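PDB 1OLT: oxygen-independent coproporphyrinogen III oxidase from Escherichia coli, which catalyses the anaerobic oxidative decarboxylation of two propionate groups of coproporphyrinogen III to vinyl groups in heme biosynthesis, using a [4Fe-4S] cluster and S-adenosylmethionine. Local coordinates for residues Ala140-Pro148 against Leu159-Gly170; Thr204-Leu214 against Leu232-Tyr242. All coordinates share one frame; numbering follows the deposited sequence. Where two conformers were deposited one is given.

How the interactions relate
Following the chain from the N terminus, the first of these contacts begins at strand 140-146; the chain crosses over by helix 154-161 and returns as strand 166-172, and interaction 1 closes this loop. It then passes through helices 176-182 and 188-200 before strand 207-212, helix 219-232 and strand 236-241, whose loop interaction 2 closes. The two loops thus follow one another in series, neither nesting nor crossing. They meet in the sheet because strands 166-172 and 207-212 are neighbours: Met-169 N lies 2.8 Å from Asn-207 O, a probable hydrogen bond. Four consecutive parallel strands of the radical SAM core are tied together in this way, and both interactions touch the chain C S-adenosylmethionine.

Interaction 1 of 2, residues Ala140-Pro148 against Leu159-Gly170; sequences AEISIEVDP and LRAEGFNRLSMG. With SAM (S-adenosylmethionine), chain C; SAM (S-adenosylmethionine), chain D.
Asn-165 grips the start of strand 140-146 with its side-chain amide: ND2 donates to Ala-140 O (3.1 Å, N-H...O 171°), in that carbonyl's plane, while OD1 accepts from Ile-142 N (2.9 Å). With CG between its backbone N and carbonyl carbon (chi1 48°), the amide folds back to reach both. An alanine here is likely to leave Ala-140 O and Ile-142 N without these mates. Ile-142 O takes two backbone donors, Asn-165 N and Arg-166 N. Ile-142 CG2 sits over one face of the Phe-164 ring, 3.8 Å from its centroid, and Ile-144 lies on the opposite face, its CB touching CE2 at 3.6 Å. Backbone bonds run on from Ile-142 to Val-146, pairing the strands of this beta-alpha-beta unit of the radical SAM core in parallel; Gly-163 ends helix 154-161 in a Schellman motif. On the face bearing Ser-143 and Arg-166, Glu-141 OE1 lies 2.9 Å from Arg-166 NH1, a salt bridge of stacked planes rather than of an aimed N-H; Arg-166 also pairs with Glu-296. Glu-145 OE2 accepts from O3' of the chain D S-adenosylmethionine (2.6 Å) and also bonds His-109, while a water joins Glu-145 OE1 to Ser-168 OG, which probably also bonds Asn-207.

Interaction 2 of 2, residues Thr204-Leu214 against Leu232-Tyr242; sequences TSTNIDLIYGL and LNPDRLSVFNY. With SAM (S-adenosylmethionine), chain C.
Backbone hydrogen bonds between Thr-206 to Tyr-212 on one side and Arg-236 to Tyr-242 on the other alternate in direction, pairing the two strands in parallel. Among the straightest is Leu-210 N to Ser-238 O (2.8 Å, 173°). At the N-terminal end, Asp-235 OD2 accepts from Thr-206 N (3.0 Å) through its anti lone pair; its other oxygen, OD1, forms a salt bridge with Arg-292. Ser-205 CB lies over the centre of the Arg-236 guanidinium, whose NH2 is paired with Asp-295 and Glu-296.

Apolar contacts fill the side facing helix 219-232, the crossover of this beta-alpha-beta unit in the radical SAM core. Ile-208 CD1 meets Leu-232 CD2 tip to tip at 4.2 Å, its CG2 rests on Pro-234, and Leu-210 runs alongside Leu-237, pointing the same way.

Aromatic contacts gather at the C-terminal end. Placed between its backbone N and carbonyl carbon (chi1 74°), Tyr-212 CG turns the ring so that Asn-241 CA sits over one face, a CH-pi contact 4.0 Å from the centroid. Leu-214 CD2 lies over a face of the Tyr-242 ring, a second CH-pi contact (4.2 Å to that centroid).

Ligand contacts lie on the face bearing Asp-209, Ile-211 and Phe-240. Asp-209, which binds S-adenosylmethionine, places OD2 2.8 Å from O3' of the chain C molecule, while O2' lies at the Phe-240 ring edge, 3.4 Å from CD2. At the strand's end, backbone O of Asn-241 lies 3.4 Å from adenine C2.

Interaction 1 of 2, residues Ala140-Pro148 against Leu159-Gly170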
loop_
_atom_site.group_PDB
_atom_site.type_symbol
_atom_site.label_atom_id
_atom_site.label_comp_id
_atom_site.label_asym_id
_atom_site.label_seq_id
_atom_site.Cartn_x
_atom_site.Cartn_y
_atom_site.Cartn_z
ATOM N N ALA A 140 -19.037 -1.270 -5.026
ATOM C CA ALA A 140 -17.824 -1.229 -4.231
ATOM C C ALA A 140 -16.653 -1.914 -4.910
ATOM O O ALA A 140 -16.789 -2.893 -5.598
ATOM C CB ALA A 140 -18.091 -1.850 -2.792
ATOM N N GLU A 141 -15.449 -1.502 -4.509
ATOM C CA GLU A 141 -14.174 -1.985 -5.077
ATOM C C GLU A 141 -13.798 -2.958 -4.011
ATOM O O GLU A 141 -13.639 -2.583 -2.872
ATOM C CB GLU A 141 -13.179 -0.831 -5.203
ATOM C CG GLU A 141 -11.780 -1.216 -5.600
ATOM C CD GLU A 141 -10.774 -0.067 -5.405
ATOM O OE1 GLU A 141 -10.866 0.942 -6.115
ATOM O OE2 GLU A 141 -9.894 -0.180 -4.537
ATOM N N ILE A 142 -13.722 -4.215 -4.370
ATOM C CA ILE A 142 -13.483 -5.321 -3.398
ATOM C C ILE A 142 -12.241 -6.125 -3.860
ATOM O O ILE A 142 -12.266 -6.800 -4.907
ATOM C CB ILE A 142 -14.752 -6.208 -3.311
ATOM C CG1 ILE A 142 -15.938 -5.374 -2.805
ATOM C CG2 ILE A 142 -14.552 -7.382 -2.373
ATOM C CD1 ILE A 142 -17.209 -6.090 -2.842
ATOM N N SER A 143 -11.144 -5.964 -3.139
ATOM C CA SER A 143 -9.842 -6.440 -3.568
ATOM C C SER A 143 -9.173 -7.341 -2.536
ATOM O O SER A 143 -9.469 -7.302 -1.340
ATOM C CB SER A 143 -8.879 -5.285 -3.881
ATOM O OG SER A 143 -8.753 -4.369 -2.838
ATOM N N ILE A 144 -8.257 -8.141 -3.030
ATOM C CA ILE A 144 -7.576 -9.107 -2.189
ATOM C C ILE A 144 -6.194 -9.364 -2.795
ATOM O O ILE A 144 -6.006 -9.292 -4.023
ATOM C CB ILE A 144 -8.393 -10.422 -2.141
ATOM C CG1 ILE A 144 -7.793 -11.471 -1.193
ATOM C CG2 ILE A 144 -8.535 -11.035 -3.532
ATOM C CD1 ILE A 144 -8.657 -12.671 -0.962
ATOM N N GLU A 145 -5.251 -9.687 -1.920
ATOM C CA GLU A 145 -3.923 -10.139 -2.302
ATOM C C GLU A 145 -3.790 -11.634 -2.273
ATOM O O GLU A 145 -4.349 -12.305 -1.406
ATOM C CB GLU A 145 -2.896 -9.490 -1.390
ATOM C CG GLU A 145 -3.090 -7.967 -1.302
ATOM C CD GLU A 145 -2.000 -7.233 -0.604
ATOM O OE1 GLU A 145 -0.802 -7.507 -0.950
ATOM O OE2 GLU A 145 -2.341 -6.365 0.276
ATOM N N VAL A 146 -3.026 -12.172 -3.219
ATOM C CA VAL A 146 -3.037 -13.603 -3.516
ATOM C C VAL A 146 -1.606 -14.072 -3.654
ATOM O O VAL A 146 -0.856 -13.512 -4.426
ATOM C CB VAL A 146 -3.770 -13.903 -4.856
ATOM C CG1 VAL A 146 -3.728 -15.401 -5.144
ATOM C CG2 VAL A 146 -5.211 -13.447 -4.793
ATOM N N ASP A 147 -1.238 -15.101 -2.919
ATOM C CA ASP A 147 0.047 -15.798 -3.115
ATOM C C ASP A 147 -0.198 -16.933 -4.145
ATOM O O ASP A 147 -1.062 -17.793 -3.932
ATOM C CB ASP A 147 0.438 -16.387 -1.762
ATOM C CG ASP A 147 1.681 -17.265 -1.801
ATOM O OD1 ASP A 147 2.517 -17.155 -2.723
ATOM O OD2 ASP A 147 1.898 -18.079 -0.862
ATOM N N PRO A 148 0.540 -16.967 -5.254
ATOM C CA PRO A 148 0.258 -17.963 -6.306
ATOM C C PRO A 148 0.955 -19.344 -6.029
ATOM O O PRO A 148 1.684 -19.905 -6.931
ATOM C CB PRO A 148 0.855 -17.319 -7.523
ATOM C CG PRO A 148 2.144 -16.631 -6.915
ATOM C CD PRO A 148 1.624 -16.059 -5.620
ATOM N N LEU A 159 -13.806 -16.375 -5.257
ATOM C CA LEU A 159 -13.651 -14.961 -4.911
ATOM C C LEU A 159 -14.581 -14.075 -5.744
ATOM O O LEU A 159 -15.211 -13.135 -5.251
ATOM C CB LEU A 159 -12.190 -14.486 -5.090
ATOM C CG LEU A 159 -11.230 -15.207 -4.141
ATOM C CD1 LEU A 159 -9.815 -15.016 -4.572
ATOM C CD2 LEU A 159 -11.454 -14.674 -2.739
ATOM N N ARG A 160 -14.608 -14.334 -7.029
ATOM C CA ARG A 160 -15.523 -13.644 -7.889
ATOM C C ARG A 160 -16.999 -13.806 -7.464
ATOM O O ARG A 160 -17.781 -12.826 -7.442
ATOM C CB ARG A 160 -15.345 -14.180 -9.264
ATOM C CG ARG A 160 -15.692 -13.241 -10.208
ATOM C CD ARG A 160 -14.579 -12.162 -10.530
ATOM N NE ARG A 160 -15.286 -11.373 -11.558
ATOM C CZ ARG A 160 -16.105 -10.379 -11.268
ATOM N NH1 ARG A 160 -16.248 -9.934 -10.005
ATOM N NH2 ARG A 160 -16.743 -9.785 -12.229
ATOM N N ALA A 161 -17.397 -15.021 -7.104
ATOM C CA ALA A 161 -18.779 -15.250 -6.675
ATOM C C ALA A 161 -19.035 -14.519 -5.373
ATOM O O ALA A 161 -20.155 -14.126 -5.132
ATOM C CB ALA A 161 -19.142 -16.831 -6.522
ATOM N N GLU A 162 -18.016 -14.333 -4.558
ATOM C CA GLU A 162 -18.137 -13.550 -3.316
ATOM C C GLU A 162 -18.063 -12.053 -3.519
ATOM O O GLU A 162 -18.271 -11.318 -2.590
ATOM C CB GLU A 162 -17.095 -13.973 -2.269
ATOM C CG GLU A 162 -17.258 -15.397 -1.786
ATOM C CD GLU A 162 -18.480 -15.605 -0.847
ATOM O OE1 GLU A 162 -19.017 -14.612 -0.317
ATOM O OE2 GLU A 162 -18.883 -16.766 -0.660
ATOM N N GLY A 163 -17.814 -11.597 -4.748
ATOM C CA GLY A 163 -17.955 -10.194 -5.106
ATOM C C GLY A 163 -16.572 -9.525 -5.225
ATOM O O GLY A 163 -16.502 -8.324 -5.490
ATOM N N PHE A 164 -15.496 -10.289 -5.100
ATOM C CA PHE A 164 -14.165 -9.669 -5.346
ATOM C C PHE A 164 -14.030 -9.284 -6.813
ATOM O O PHE A 164 -14.412 -10.054 -7.674
ATOM C CB PHE A 164 -13.038 -10.570 -4.925
ATOM C CG PHE A 164 -12.870 -10.665 -3.429
ATOM C CD1 PHE A 164 -13.584 -11.601 -2.690
ATOM C CD2 PHE A 164 -12.030 -9.809 -2.749
ATOM C CE1 PHE A 164 -13.403 -11.678 -1.348
ATOM C CE2 PHE A 164 -11.909 -9.874 -1.366
ATOM C CZ PHE A 164 -12.568 -10.831 -0.688
ATOM N N ASN A 165 -13.543 -8.083 -7.077
ATOM C CA ASN A 165 -13.353 -7.586 -8.464
ATOM C C ASN A 165 -11.939 -7.085 -8.818
ATOM O O ASN A 165 -11.685 -6.677 -9.993
ATOM C CB ASN A 165 -14.427 -6.551 -8.837
ATOM C CG ASN A 165 -14.627 -5.459 -7.778
ATOM O OD1 ASN A 165 -13.699 -5.008 -7.117
ATOM N ND2 ASN A 165 -15.853 -5.012 -7.658
ATOM N N ARG A 166 -11.071 -7.055 -7.809
ATOM C CA ARG A 166 -9.705 -6.723 -8.001
ATOM C C ARG A 166 -8.790 -7.625 -7.214
ATOM O O ARG A 166 -9.058 -7.983 -6.112
ATOM C CB ARG A 166 -9.414 -5.334 -7.545
ATOM C CG ARG A 166 -10.382 -4.356 -8.070
ATOM C CD ARG A 166 -9.849 -3.043 -8.185
ATOM N NE ARG A 166 -10.645 -2.234 -9.102
ATOM C CZ ARG A 166 -10.509 -0.953 -9.166
ATOM N NH1 ARG A 166 -9.580 -0.373 -8.393
ATOM N NH2 ARG A 166 -11.284 -0.240 -10.006
ATOM N N LEU A 167 -7.656 -7.963 -7.808
ATOM C CA LEU A 167 -6.638 -8.740 -7.107
ATOM C C LEU A 167 -5.206 -8.239 -7.372
ATOM O O LEU A 167 -4.919 -7.653 -8.429
ATOM C CB LEU A 167 -6.774 -10.236 -7.422
ATOM C CG LEU A 167 -6.253 -10.958 -8.663
ATOM C CD1 LEU A 167 -4.735 -11.104 -8.809
ATOM C CD2 LEU A 167 -6.900 -12.355 -8.663
ATOM N N SER A 168 -4.335 -8.560 -6.424
ATOM C CA SER A 168 -2.921 -8.301 -6.444
ATOM C C SER A 168 -2.245 -9.644 -6.155
ATOM O O SER A 168 -2.715 -10.428 -5.282
ATOM C CB SER A 168 -2.573 -7.270 -5.401
ATOM O OG SER A 168 -1.200 -7.042 -5.482
ATOM N N MET A 169 -1.184 -9.951 -6.900
ATOM C CA MET A 169 -0.510 -11.209 -6.779
ATOM C C MET A 169 0.970 -10.959 -6.617
ATOM O O MET A 169 1.584 -10.262 -7.416
ATOM C CB MET A 169 -0.798 -12.041 -8.023
ATOM C CG MET A 169 -0.058 -13.360 -8.154
ATOM S SD MET A 169 -0.417 -14.234 -9.743
ATOM C CE MET A 169 -2.223 -14.138 -9.686
ATOM N N GLY A 170 1.547 -11.548 -5.583
ATOM C CA GLY A 170 2.971 -11.481 -5.389
ATOM C C GLY A 170 3.705 -12.381 -6.366
ATOM O O GLY A 170 3.382 -13.545 -6.483
HETATM N N SAM C . 1.262 -12.803 0.768
HETATM C CA SAM C . 1.071 -12.609 -0.663
HETATM C C SAM C . 2.315 -12.908 -1.509
HETATM O O SAM C . 3.462 -12.919 -0.943
HETATM O OXT SAM C . 2.086 -13.185 -2.669
HETATM C CB SAM C . 0.692 -11.126 -0.845
HETATM C CG SAM C . 1.738 -10.054 -0.994
HETATM S SD SAM C . 2.665 -9.658 0.467
HETATM C CE SAM C . 1.427 -9.289 1.717
HETATM C "C5'" SAM C . 3.029 -7.841 0.180
HETATM C "C4'" SAM C . 4.272 -7.431 -0.687
HETATM O "O4'" SAM C . 5.298 -6.775 0.046
HETATM C "C3'" SAM C . 5.002 -8.606 -1.293
HETATM O "O3'" SAM C . 4.308 -9.218 -2.386
HETATM C "C2'" SAM C . 6.387 -8.032 -1.619
HETATM O "O2'" SAM C . 6.444 -7.572 -2.969
HETATM C "C1'" SAM C . 6.496 -6.843 -0.696
HETATM N N9 SAM C . 7.588 -6.935 0.251
HETATM C C8 SAM C . 7.585 -7.731 1.368
HETATM N N7 SAM C . 8.725 -7.552 2.030
HETATM C C5 SAM C . 9.458 -6.617 1.344
HETATM C C6 SAM C . 10.718 -6.037 1.568
HETATM N N6 SAM C . 11.477 -6.332 2.623
HETATM N N1 SAM C . 11.168 -5.116 0.665
HETATM C C2 SAM C . 10.391 -4.781 -0.450
HETATM N N3 SAM C . 9.173 -5.330 -0.666
HETATM C C4 SAM C . 8.729 -6.244 0.221
HETATM N N SAM D . 4.486 -2.550 3.148
HETATM C CA SAM D . 5.236 -3.137 2.022
HETATM C C SAM D . 6.686 -2.613 1.965
HETATM O O SAM D . 7.688 -3.352 2.015
HETATM O OXT SAM D . 6.969 -1.399 1.880
HETATM C CB SAM D . 4.483 -2.886 0.688
HETATM C CG SAM D . 3.114 -3.621 0.530
HETATM S SD SAM D . 1.647 -2.543 0.660
HETATM C CE SAM D . 1.249 -2.236 -1.099
HETATM C "C5'" SAM D . 0.174 -3.523 1.135
HETATM C "C4'" SAM D . 0.328 -4.141 2.516
HETATM O "O4'" SAM D . 0.342 -3.064 3.440
HETATM C "C3'" SAM D . -0.841 -5.030 2.952
HETATM O "O3'" SAM D . -0.780 -6.309 2.347
HETATM C "C2'" SAM D . -0.664 -4.961 4.444
HETATM O "O2'" SAM D . 0.427 -5.749 4.835
HETATM C "C1'" SAM D . -0.310 -3.478 4.655
HETATM N N9 SAM D . -1.482 -2.645 4.852
HETATM C C8 SAM D . -2.275 -2.099 3.905
HETATM N N7 SAM D . -3.296 -1.396 4.535
HETATM C C5 SAM D . -3.136 -1.504 5.828
HETATM C C6 SAM D . -3.852 -1.026 6.890
HETATM N N6 SAM D . -4.916 -0.250 6.766
HETATM N N1 SAM D . -3.411 -1.355 8.122
HETATM C C2 SAM D . -2.323 -2.120 8.305
HETATM N N3 SAM D . -1.626 -2.618 7.275
HETATM C C4 SAM D . -2.027 -2.302 6.052
HETATM O O HOH W 1 0.047 -8.158 -3.455
#

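Interaction 2 of 2, residues Thr204-Leu214 against Leu232-Tyr242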
loop_
_atom_site.group_PDB
_atom_site.type_symbol
_atom_site.label_atom_id
_atom_site.label_comp_id
_atom_site.label_asym_id
_atom_site.label_seq_id
_atom_site.Cartn_x
_atom_site.Cartn_y
_atom_site.Cartn_z
ATOM N N THR A 204 -10.337 -7.174 -13.146
ATOM C CA THR A 204 -9.662 -6.042 -13.847
ATOM C C THR A 204 -8.738 -5.354 -12.893
ATOM O O THR A 204 -8.811 -5.543 -11.723
ATOM C CB THR A 204 -10.669 -4.997 -14.363
ATOM O OG1 THR A 204 -11.517 -4.596 -13.293
ATOM C CG2 THR A 204 -11.623 -5.570 -15.356
ATOM N N SER A 205 -7.865 -4.491 -13.382
ATOM C CA SER A 205 -6.865 -3.823 -12.527
ATOM C C SER A 205 -5.982 -4.760 -11.758
ATOM O O SER A 205 -5.576 -4.456 -10.630
ATOM C CB SER A 205 -7.522 -2.878 -11.523
ATOM O OG SER A 205 -8.304 -1.921 -12.198
ATOM N N THR A 206 -5.670 -5.911 -12.343
ATOM C CA THR A 206 -4.781 -6.873 -11.680
ATOM C C THR A 206 -3.337 -6.387 -11.544
ATOM O O THR A 206 -2.688 -6.022 -12.540
ATOM C CB THR A 206 -4.803 -8.179 -12.449
ATOM O OG1 THR A 206 -6.112 -8.737 -12.336
ATOM C CG2 THR A 206 -3.953 -9.188 -11.822
ATOM N N ASN A 207 -2.834 -6.430 -10.315
ATOM C CA ASN A 207 -1.497 -5.999 -9.971
ATOM C C ASN A 207 -0.614 -7.191 -9.729
ATOM O O ASN A 207 -1.065 -8.211 -9.131
ATOM C CB ASN A 207 -1.551 -5.105 -8.718
ATOM C CG ASN A 207 -0.185 -4.726 -8.233
ATOM O OD1 ASN A 207 0.367 -5.304 -7.263
ATOM N ND2 ASN A 207 0.422 -3.837 -8.931
ATOM N N ILE A 208 0.630 -7.111 -10.193
ATOM C CA ILE A 208 1.680 -7.963 -9.649
ATOM C C ILE A 208 2.791 -7.200 -8.901
ATOM O O ILE A 208 3.239 -6.075 -9.343
ATOM C CB ILE A 208 2.285 -8.860 -10.676
ATOM C CG1 ILE A 208 3.134 -8.149 -11.626
ATOM C CG2 ILE A 208 1.243 -9.660 -11.481
ATOM C CD1 ILE A 208 4.121 -9.052 -12.175
ATOM N N ASP A 209 3.270 -7.782 -7.799
ATOM C CA ASP A 209 4.414 -7.275 -7.069
ATOM C C ASP A 209 5.710 -7.933 -7.528
ATOM O O ASP A 209 5.770 -9.171 -7.715
ATOM C CB ASP A 209 4.313 -7.548 -5.576
ATOM C CG ASP A 209 3.099 -6.951 -4.921
ATOM O OD1 ASP A 209 2.538 -5.927 -5.384
ATOM O OD2 ASP A 209 2.671 -7.451 -3.836
ATOM N N LEU A 210 6.717 -7.092 -7.775
ATOM C CA LEU A 210 8.052 -7.479 -8.033
ATOM C C LEU A 210 8.953 -6.775 -7.004
ATOM O O LEU A 210 8.595 -5.712 -6.479
ATOM C CB LEU A 210 8.512 -7.139 -9.441
ATOM C CG LEU A 210 7.731 -7.758 -10.589
ATOM C CD1 LEU A 210 8.160 -7.128 -11.964
ATOM C CD2 LEU A 210 7.971 -9.211 -10.565
ATOM N N ILE A 211 10.093 -7.390 -6.705
ATOM C CA ILE A 211 11.122 -6.750 -5.869
ATOM C C ILE A 211 12.468 -6.757 -6.562
ATOM O O ILE A 211 12.914 -7.794 -7.099
ATOM C CB ILE A 211 11.262 -7.427 -4.504
ATOM C CG1 ILE A 211 9.927 -7.551 -3.787
ATOM C CG2 ILE A 211 12.297 -6.722 -3.655
ATOM C CD1 ILE A 211 10.020 -8.460 -2.507
ATOM N N TYR A 212 13.128 -5.583 -6.568
ATOM C CA TYR A 212 14.508 -5.459 -7.086
ATOM C C TYR A 212 15.457 -5.187 -5.916
ATOM O O TYR A 212 15.096 -4.543 -4.939
ATOM C CB TYR A 212 14.635 -4.421 -8.225
ATOM C CG TYR A 212 14.577 -2.978 -7.813
ATOM C CD1 TYR A 212 13.388 -2.355 -7.642
ATOM C CD2 TYR A 212 15.747 -2.252 -7.589
ATOM C CE1 TYR A 212 13.319 -1.057 -7.269
ATOM C CE2 TYR A 212 15.688 -0.908 -7.221
ATOM C CZ TYR A 212 14.463 -0.353 -7.025
ATOM O OH TYR A 212 14.362 0.950 -6.655
ATOM N N GLY A 213 16.651 -5.717 -6.000
ATOM C CA GLY A 213 17.607 -5.705 -4.871
ATOM C C GLY A 213 17.728 -7.016 -4.075
ATOM O O GLY A 213 18.380 -7.076 -3.054
ATOM N N LEU A 214 17.054 -8.060 -4.537
ATOM C CA LEU A 214 17.128 -9.375 -3.912
ATOM C C LEU A 214 18.458 -10.024 -4.230
ATOM O O LEU A 214 19.086 -9.664 -5.214
ATOM C CB LEU A 214 15.975 -10.239 -4.416
ATOM C CG LEU A 214 14.573 -9.874 -4.009
ATOM C CD1 LEU A 214 13.539 -10.772 -4.623
ATOM C CD2 LEU A 214 14.343 -9.856 -2.466
ATOM N N LEU A 232 3.233 -11.876 -19.530
ATOM C CA LEU A 232 2.156 -12.127 -18.549
ATOM C C LEU A 232 1.084 -11.078 -18.608
ATOM O O LEU A 232 -0.097 -11.346 -18.352
ATOM C CB LEU A 232 2.800 -12.184 -17.168
ATOM C CG LEU A 232 1.991 -12.404 -15.943
ATOM C CD1 LEU A 232 1.473 -13.867 -16.005
ATOM C CD2 LEU A 232 2.871 -12.141 -14.699
ATOM N N ASN A 233 1.494 -9.859 -18.980
ATOM C CA ASN A 233 0.579 -8.733 -19.210
ATOM C C ASN A 233 -0.367 -8.404 -18.045
ATOM O O ASN A 233 -1.587 -8.424 -18.219
ATOM C CB ASN A 233 -0.200 -9.017 -20.497
ATOM C CG ASN A 233 -1.090 -7.880 -20.917
ATOM O OD1 ASN A 233 -0.791 -6.728 -20.651
ATOM N ND2 ASN A 233 -2.162 -8.196 -21.629
ATOM N N PRO A 234 0.167 -8.055 -16.878
ATOM C CA PRO A 234 -0.645 -7.568 -15.781
ATOM C C PRO A 234 -1.174 -6.207 -16.121
ATOM O O PRO A 234 -0.585 -5.529 -16.964
ATOM C CB PRO A 234 0.345 -7.460 -14.599
ATOM C CG PRO A 234 1.649 -7.296 -15.195
ATOM C CD PRO A 234 1.605 -8.020 -16.552
ATOM N N ASP A 235 -2.247 -5.795 -15.460
ATOM C CA ASP A 235 -2.785 -4.466 -15.628
ATOM C C ASP A 235 -1.925 -3.401 -14.904
ATOM O O ASP A 235 -1.831 -2.260 -15.372
ATOM C CB ASP A 235 -4.224 -4.384 -15.133
ATOM C CG ASP A 235 -5.132 -5.326 -15.876
ATOM O OD1 ASP A 235 -5.038 -5.366 -17.135
ATOM O OD2 ASP A 235 -5.925 -6.074 -15.295
ATOM N N ARG A 236 -1.279 -3.799 -13.822
ATOM C CA ARG A 236 -0.548 -2.876 -12.972
ATOM C C ARG A 236 0.621 -3.642 -12.377
ATOM O O ARG A 236 0.540 -4.870 -12.190
ATOM C CB ARG A 236 -1.390 -2.349 -11.788
ATOM C CG ARG A 236 -2.514 -1.440 -12.061
ATOM C CD ARG A 236 -3.445 -1.223 -10.796
ATOM N NE ARG A 236 -4.524 -0.274 -11.106
ATOM C CZ ARG A 236 -5.557 0.038 -10.311
ATOM N NH1 ARG A 236 -5.674 -0.470 -9.089
ATOM N NH2 ARG A 236 -6.459 0.908 -10.741
ATOM N N LEU A 237 1.684 -2.913 -12.049
ATOM C CA LEU A 237 2.883 -3.483 -11.434
ATOM C C LEU A 237 3.322 -2.613 -10.267
ATOM O O LEU A 237 3.244 -1.366 -10.303
ATOM C CB LEU A 237 4.067 -3.583 -12.377
ATOM C CG LEU A 237 3.958 -4.407 -13.625
ATOM C CD1 LEU A 237 3.490 -3.588 -14.763
ATOM C CD2 LEU A 237 5.294 -4.978 -13.998
ATOM N N SER A 238 3.779 -3.266 -9.239
ATOM C CA SER A 238 4.407 -2.614 -8.131
ATOM C C SER A 238 5.798 -3.201 -8.030
ATOM O O SER A 238 5.931 -4.388 -7.807
ATOM C CB SER A 238 3.590 -2.829 -6.878
ATOM O OG SER A 238 2.249 -2.402 -7.061
ATOM N N VAL A 239 6.817 -2.394 -8.159
ATOM C CA VAL A 239 8.210 -2.830 -8.204
ATOM C C VAL A 239 8.928 -2.171 -7.014
ATOM O O VAL A 239 9.267 -0.984 -7.059
ATOM C CB VAL A 239 8.814 -2.425 -9.494
ATOM C CG1 VAL A 239 10.249 -3.040 -9.648
ATOM C CG2 VAL A 239 7.941 -2.913 -10.650
ATOM N N PHE A 240 9.065 -2.924 -5.932
ATOM C CA PHE A 240 9.605 -2.414 -4.672
ATOM C C PHE A 240 11.078 -2.586 -4.602
ATOM O O PHE A 240 11.650 -3.591 -5.053
ATOM C CB PHE A 240 8.967 -3.185 -3.500
ATOM C CG PHE A 240 7.467 -3.096 -3.489
ATOM C CD1 PHE A 240 6.845 -1.872 -3.289
ATOM C CD2 PHE A 240 6.687 -4.206 -3.668
ATOM C CE1 PHE A 240 5.443 -1.756 -3.241
ATOM C CE2 PHE A 240 5.261 -4.111 -3.614
ATOM C CZ PHE A 240 4.652 -2.877 -3.422
ATOM N N ASN A 241 11.717 -1.613 -4.045
ATOM C CA ASN A 241 13.125 -1.698 -3.714
ATOM C C ASN A 241 13.257 -2.596 -2.436
ATOM O O ASN A 241 12.573 -2.365 -1.444
ATOM C CB ASN A 241 13.675 -0.295 -3.402
ATOM C CG ASN A 241 15.146 -0.331 -2.997
ATOM O OD1 ASN A 241 15.949 -0.971 -3.633
ATOM N ND2 ASN A 241 15.465 0.308 -1.952
ATOM N N TYR A 242 14.138 -3.586 -2.455
ATOM C CA TYR A 242 14.228 -4.496 -1.289
ATOM C C TYR A 242 14.694 -3.721 -0.070
ATOM O O TYR A 242 15.760 -3.165 -0.060
ATOM C CB TYR A 242 15.156 -5.678 -1.600
ATOM C CG TYR A 242 15.411 -6.580 -0.426
ATOM C CD1 TYR A 242 14.369 -7.039 0.363
ATOM C CD2 TYR A 242 16.701 -6.919 -0.079
ATOM C CE1 TYR A 242 14.628 -7.875 1.450
ATOM C CE2 TYR A 242 16.968 -7.679 1.016
ATOM C CZ TYR A 242 15.915 -8.191 1.764
ATOM O OH TYR A 242 16.212 -8.928 2.873
HETATM N N SAM C . 1.262 -12.803 0.768
HETATM C CA SAM C . 1.071 -12.609 -0.663
HETATM C C SAM C . 2.315 -12.908 -1.509
HETATM O O SAM C . 3.462 -12.919 -0.943
HETATM O OXT SAM C . 2.086 -13.185 -2.669
HETATM C CB SAM C . 0.692 -11.126 -0.845
HETATM C CG SAM C . 1.738 -10.054 -0.994
HETATM S SD SAM C . 2.665 -9.658 0.467
HETATM C CE SAM C . 1.427 -9.289 1.717
HETATM C "C5'" SAM C . 3.029 -7.841 0.180
HETATM C "C4'" SAM C . 4.272 -7.431 -0.687
HETATM O "O4'" SAM C . 5.298 -6.775 0.046
HETATM C "C3'" SAM C . 5.002 -8.606 -1.293
HETATM O "O3'" SAM C . 4.308 -9.218 -2.386
HETATM C "C2'" SAM C . 6.387 -8.032 -1.619
HETATM O "O2'" SAM C . 6.444 -7.572 -2.969
HETATM C "C1'" SAM C . 6.496 -6.843 -0.696
HETATM N N9 SAM C . 7.588 -6.935 0.251
HETATM C C8 SAM C . 7.585 -7.731 1.368
HETATM N N7 SAM C . 8.725 -7.552 2.030
HETATM C C5 SAM C . 9.458 -6.617 1.344
HETATM C C6 SAM C . 10.718 -6.037 1.568
HETATM N N6 SAM C . 11.477 -6.332 2.623
HETATM N N1 SAM C . 11.168 -5.116 0.665
HETATM C C2 SAM C . 10.391 -4.781 -0.450
HETATM N N3 SAM C . 9.173 -5.330 -0.666
HETATM C C4 SAM C . 8.729 -6.244 0.221
#